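Local coordinates for surface-associated protein CshB (Streptococcus gordonii, PDB 6YZG), which is a cell-wall-anchored streptococcal surface adhesin that probably binds fibronectin, represented here by a piece containing its non-repetitive domain 2, at residues Ser118-Val123 with Lys203-Tyr208; Phe125-Thr130 with Val136-Val141. One frame throughout, in Å; residues are numbered along the deposited sequence.

How the interactions relate
Both contacts draw on the strand 119-131, interaction 1 near its start and interaction 2 near its far end, with centres about 27 Å apart and no direct touch between them beyond their adjoining sequence. Interaction 1 is long-range: some 80 residues separate its segments, and it sets the strand against the loop that follows helix 198-201. Interaction 2 is local, joining the strand to the next one in a hairpin, and along the chain it nests inside the loop closed by interaction 1. Each lies beside the second subunit, whose strands extend the sheet at 119-123 and again at 125-126 and 139-141. Both lie within non-repetitive domain 2.

Interaction 1. Residues Ser118-Val123 with Lys203-Tyr208; sequences STNWGV and KSVDWY
The side-chain amide of N120 is held at both ends where it meets V205 and W207: its OD1 is hydrogen-bonded to the hydroxyl of Y210, and its ND2 to OD1 of N46. These bonds fix the flip and the rotation of a buried amide, and what it offers to 203-208 is van der Waals contact alone. CG of N120 lies anti to the backbone N (chi1 174°), which carries the amide off the strand and up to the six-membered end of the W207 indole. It arrives at the rim of that ring, near its plane, with N120 CG 3.9 Å from W207 CH2. Amide and indole planes are turned 72° apart, so the two groups meet steeply and do not stack. N120 OD1 lies equally near W207 CH2 and CZ3, 4.1 Å from each. V205 comes from the opposite direction and puts its CG2 methyl 4.0 Å from N120 ND2. Its other methyl serves the loop itself: V205 CG1 sits 3.6 Å above the plane of the W207 ring, over its centre, a CH-pi placement that backs the indole. The far end of the indole is tied down too, since W207 NE1 donates to the carbonyl O of D202. This small, buried contact joins the start of strand 119-131 to the loop after helix 198-201 within the CshA-type non-repetitive domain 2. I199 and L200 of that helix also pack on W207, while A251 of the second subunit touches both W207 and N120. Strand 119-131 pairs with strand 71-72 of its own chain, N120 bonding to G71 through the backbone, and an antiparallel strand of the second subunit pairs with 119-123 and continues the sheet.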
# COMPACT_ATOMS: atom_id res chain seq x y z
N SER A 118 10.48 7.39 10.28
CA SER A 118 11.74 7.81 9.63
C SER A 118 12.96 7.37 10.41
O SER A 118 13.78 8.18 10.87
CB SER A 118 11.79 9.29 9.34
OG SER A 118 10.60 9.66 8.64
N THR A 119 13.13 6.04 10.55
CA THR A 119 14.13 5.43 11.44
C THR A 119 14.89 4.30 10.78
O THR A 119 14.51 3.79 9.75
CB THR A 119 13.50 4.95 12.75
OG1 THR A 119 12.66 3.85 12.44
CG2 THR A 119 12.75 6.05 13.47
N ASN A 120 15.95 3.90 11.45
CA ASN A 120 16.82 2.77 11.09
C ASN A 120 17.21 2.15 12.42
O ASN A 120 17.93 2.75 13.24
CB ASN A 120 18.05 3.27 10.33
CG ASN A 120 19.08 2.21 10.03
OD1 ASN A 120 18.78 1.06 9.76
ND2 ASN A 120 20.35 2.65 9.93
N TRP A 121 16.62 0.99 12.70
CA TRP A 121 16.71 0.39 14.06
C TRP A 121 16.76 -1.12 13.96
O TRP A 121 16.35 -1.70 12.93
CB TRP A 121 15.57 0.85 14.98
CG TRP A 121 14.21 0.40 14.57
CD1 TRP A 121 13.36 0.99 13.68
CD2 TRP A 121 13.44 -0.70 15.10
NE1 TRP A 121 12.14 0.38 13.65
CE2 TRP A 121 12.16 -0.67 14.52
CE3 TRP A 121 13.71 -1.67 16.07
CZ2 TRP A 121 11.15 -1.58 14.86
CZ3 TRP A 121 12.71 -2.58 16.39
CH2 TRP A 121 11.47 -2.52 15.80
N GLY A 122 17.09 -1.76 15.07
CA GLY A 122 16.96 -3.23 15.15
C GLY A 122 16.99 -3.68 16.58
O GLY A 122 17.31 -2.90 17.51
N VAL A 123 16.63 -4.91 16.76
CA VAL A 123 16.64 -5.60 18.07
C VAL A 123 17.06 -7.03 17.86
O VAL A 123 16.60 -7.67 16.89
CB VAL A 123 15.27 -5.51 18.76
CG1 VAL A 123 14.13 -6.09 17.94
CG2 VAL A 123 15.39 -6.07 20.18
N LYS A 203 22.90 9.14 3.46
CA LYS A 203 24.12 8.64 2.82
C LYS A 203 25.04 7.94 3.81
O LYS A 203 26.18 7.52 3.40
CB LYS A 203 24.83 9.83 2.13
CG LYS A 203 24.03 10.53 1.07
CD LYS A 203 23.57 9.67 -0.01
CE LYS A 203 22.86 10.48 -1.07
NZ LYS A 203 22.32 9.61 -2.12
N SER A 204 24.63 7.75 5.06
CA SER A 204 25.43 7.04 6.07
C SER A 204 25.34 5.51 5.88
O SER A 204 26.16 4.81 6.48
CB SER A 204 24.96 7.39 7.45
OG SER A 204 23.68 6.77 7.76
N VAL A 205 24.44 5.03 5.06
CA VAL A 205 24.21 3.58 4.82
C VAL A 205 24.11 3.31 3.32
O VAL A 205 23.56 4.16 2.57
CB VAL A 205 22.93 3.19 5.56
CG1 VAL A 205 22.58 1.76 5.20
CG2 VAL A 205 23.00 3.41 7.05
N ASP A 206 24.56 2.15 2.89
CA ASP A 206 24.36 1.61 1.55
C ASP A 206 23.05 0.79 1.52
O ASP A 206 23.06 -0.40 1.87
CB ASP A 206 25.54 0.80 1.05
CG ASP A 206 25.31 0.30 -0.38
OD1 ASP A 206 24.23 0.53 -0.95
OD2 ASP A 206 26.27 -0.26 -0.95
N TRP A 207 21.93 1.43 1.24
CA TRP A 207 20.61 0.79 1.35
C TRP A 207 20.52 -0.33 0.35
O TRP A 207 19.72 -1.24 0.55
CB TRP A 207 19.51 1.84 1.13
CG TRP A 207 19.61 2.92 2.15
CD1 TRP A 207 20.13 4.17 1.95
CD2 TRP A 207 19.40 2.81 3.57
NE1 TRP A 207 20.16 4.83 3.13
CE2 TRP A 207 19.69 4.06 4.17
CE3 TRP A 207 18.93 1.79 4.42
CZ2 TRP A 207 19.56 4.34 5.52
CZ3 TRP A 207 18.80 2.06 5.74
CH2 TRP A 207 19.13 3.29 6.32
N TYR A 208 21.25 -0.30 -0.77
CA TYR A 208 21.17 -1.41 -1.74
C TYR A 208 21.65 -2.70 -1.08
O TYR A 208 21.23 -3.81 -1.54
CB TYR A 208 22.00 -1.12 -2.99
CG TYR A 208 21.51 0.10 -3.69
CD1 TYR A 208 20.23 0.16 -4.22
CD2 TYR A 208 22.35 1.19 -3.84
CE1 TYR A 208 19.79 1.29 -4.90
CE2 TYR A 208 21.90 2.34 -4.45
CZ TYR A 208 20.62 2.40 -4.98
OH TYR A 208 20.22 3.57 -5.60

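Interaction 2. Residues Phe125-Thr130 with Val136-Val141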
# COMPACT_ATOMS: atom_id res chain seq x y z
N PHE A 125 17.11 -10.64 20.07
CA PHE A 125 16.67 -11.33 21.29
C PHE A 125 17.34 -12.69 21.44
O PHE A 125 17.47 -13.41 20.51
CB PHE A 125 15.17 -11.65 21.18
CG PHE A 125 14.24 -10.46 21.19
CD1 PHE A 125 13.95 -9.79 22.36
CD2 PHE A 125 13.66 -10.02 20.03
CE1 PHE A 125 13.09 -8.70 22.37
CE2 PHE A 125 12.81 -8.93 20.05
CZ PHE A 125 12.51 -8.28 21.21
N ASP A 126 17.71 -12.97 22.68
CA ASP A 126 18.07 -14.34 23.09
C ASP A 126 16.71 -14.98 23.40
O ASP A 126 15.88 -14.33 24.00
CB ASP A 126 19.03 -14.34 24.29
CG ASP A 126 20.50 -14.11 23.95
OD1 ASP A 126 20.99 -14.70 23.02
OD2 ASP A 126 21.14 -13.32 24.62
N ILE A 127 16.52 -16.19 22.95
CA ILE A 127 15.22 -16.89 23.15
C ILE A 127 15.47 -18.16 23.94
O ILE A 127 16.39 -18.86 23.60
CB ILE A 127 14.60 -17.28 21.80
CG1 ILE A 127 14.26 -16.07 20.95
CG2 ILE A 127 13.40 -18.19 22.00
CD1 ILE A 127 14.04 -16.53 19.54
N GLU A 128 14.61 -18.42 24.91
CA GLU A 128 14.64 -19.69 25.67
C GLU A 128 13.20 -20.17 25.80
O GLU A 128 12.33 -19.39 26.08
CB GLU A 128 15.22 -19.42 27.04
CG GLU A 128 15.00 -20.50 28.08
CD GLU A 128 15.40 -19.85 29.40
OE1 GLU A 128 16.55 -19.43 29.47
OE2 GLU A 128 14.53 -19.62 30.24
N ALA A 129 12.99 -21.43 25.49
CA ALA A 129 11.68 -22.05 25.68
C ALA A 129 11.86 -23.21 26.64
O ALA A 129 12.82 -23.97 26.51
CB ALA A 129 11.12 -22.56 24.39
N THR A 130 10.94 -23.34 27.59
CA THR A 130 10.93 -24.51 28.51
C THR A 130 9.56 -25.16 28.50
O THR A 130 8.53 -24.51 28.39
CB THR A 130 11.34 -24.15 29.92
OG1 THR A 130 10.36 -23.25 30.47
CG2 THR A 130 12.72 -23.54 29.98
N VAL A 136 13.64 -26.67 25.67
CA VAL A 136 13.22 -27.33 24.41
C VAL A 136 13.57 -26.39 23.23
O VAL A 136 13.67 -25.22 23.40
CB VAL A 136 11.72 -27.68 24.41
CG1 VAL A 136 11.35 -28.80 25.38
CG2 VAL A 136 10.82 -26.47 24.62
N ALA A 137 13.72 -27.00 22.08
CA ALA A 137 13.96 -26.23 20.84
C ALA A 137 12.63 -25.59 20.47
O ALA A 137 11.68 -26.29 20.15
CB ALA A 137 14.46 -27.11 19.73
N PRO A 138 12.58 -24.26 20.30
CA PRO A 138 11.32 -23.64 19.92
C PRO A 138 11.10 -23.59 18.41
O PRO A 138 12.06 -23.78 17.63
CB PRO A 138 11.56 -22.23 20.44
CG PRO A 138 13.00 -21.99 20.25
CD PRO A 138 13.68 -23.34 20.55
N THR A 139 9.87 -23.43 18.04
CA THR A 139 9.43 -23.20 16.65
C THR A 139 8.90 -21.77 16.62
O THR A 139 7.83 -21.51 17.22
CB THR A 139 8.40 -24.20 16.19
OG1 THR A 139 8.97 -25.52 16.23
CG2 THR A 139 7.89 -23.90 14.78
N VAL A 140 9.64 -20.88 16.01
CA VAL A 140 9.38 -19.43 16.07
C VAL A 140 8.87 -18.97 14.73
O VAL A 140 9.42 -19.35 13.69
CB VAL A 140 10.64 -18.65 16.40
CG1 VAL A 140 10.37 -17.19 16.38
CG2 VAL A 140 11.20 -19.07 17.74
N VAL A 141 7.78 -18.21 14.75
CA VAL A 141 7.26 -17.58 13.51
C VAL A 141 7.40 -16.06 13.63
O VAL A 141 7.32 -15.52 14.75
CB VAL A 141 5.80 -17.94 13.19
CG1 VAL A 141 5.76 -19.41 12.77
CG2 VAL A 141 4.86 -17.64 14.34
O HOH W 1 15.05 -22.96 24.18
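I127 faces P138 and V140 across the beta hairpin made by strands 119-131 and 134-144, in the part away from the turn. From its CB the side chain forks: the short branch, CG2, reaches the pyrrolidine ring at P138 CG, 4.2 Å away, while the longer branch runs on through CG1. CG1 itself is only a spacer here. With chi2 at 164° the chain is extended, and CD1 is carried down to the methyl V140 CG2, again at 4.2 Å. One isoleucine therefore spans two residues of the returning strand, and V246 of the second subunit packs on it as well. Nearer the turn A129 takes over, its CB lying 4.0 Å from P138 CB. The backbones draw close there through a hydrogen bond from V136 N to A129 O, 2.9 Å long. A second link is made by water: water 1 accepts from A129 N at 2.9 Å and is hydrogen-bonded to V136 O at 2.8 Å. The water thus joins A129 N and V136 O, which are not directly bonded, and the two segments run roughly antiparallel but are skewed. Y33 of strand 33-41 packs on both A129 and V136, joining the hairpin to the next strand of the sheet. V136 CG2, placed between its own backbone N and carbonyl carbon, rests 3.9 Å from A129 CB.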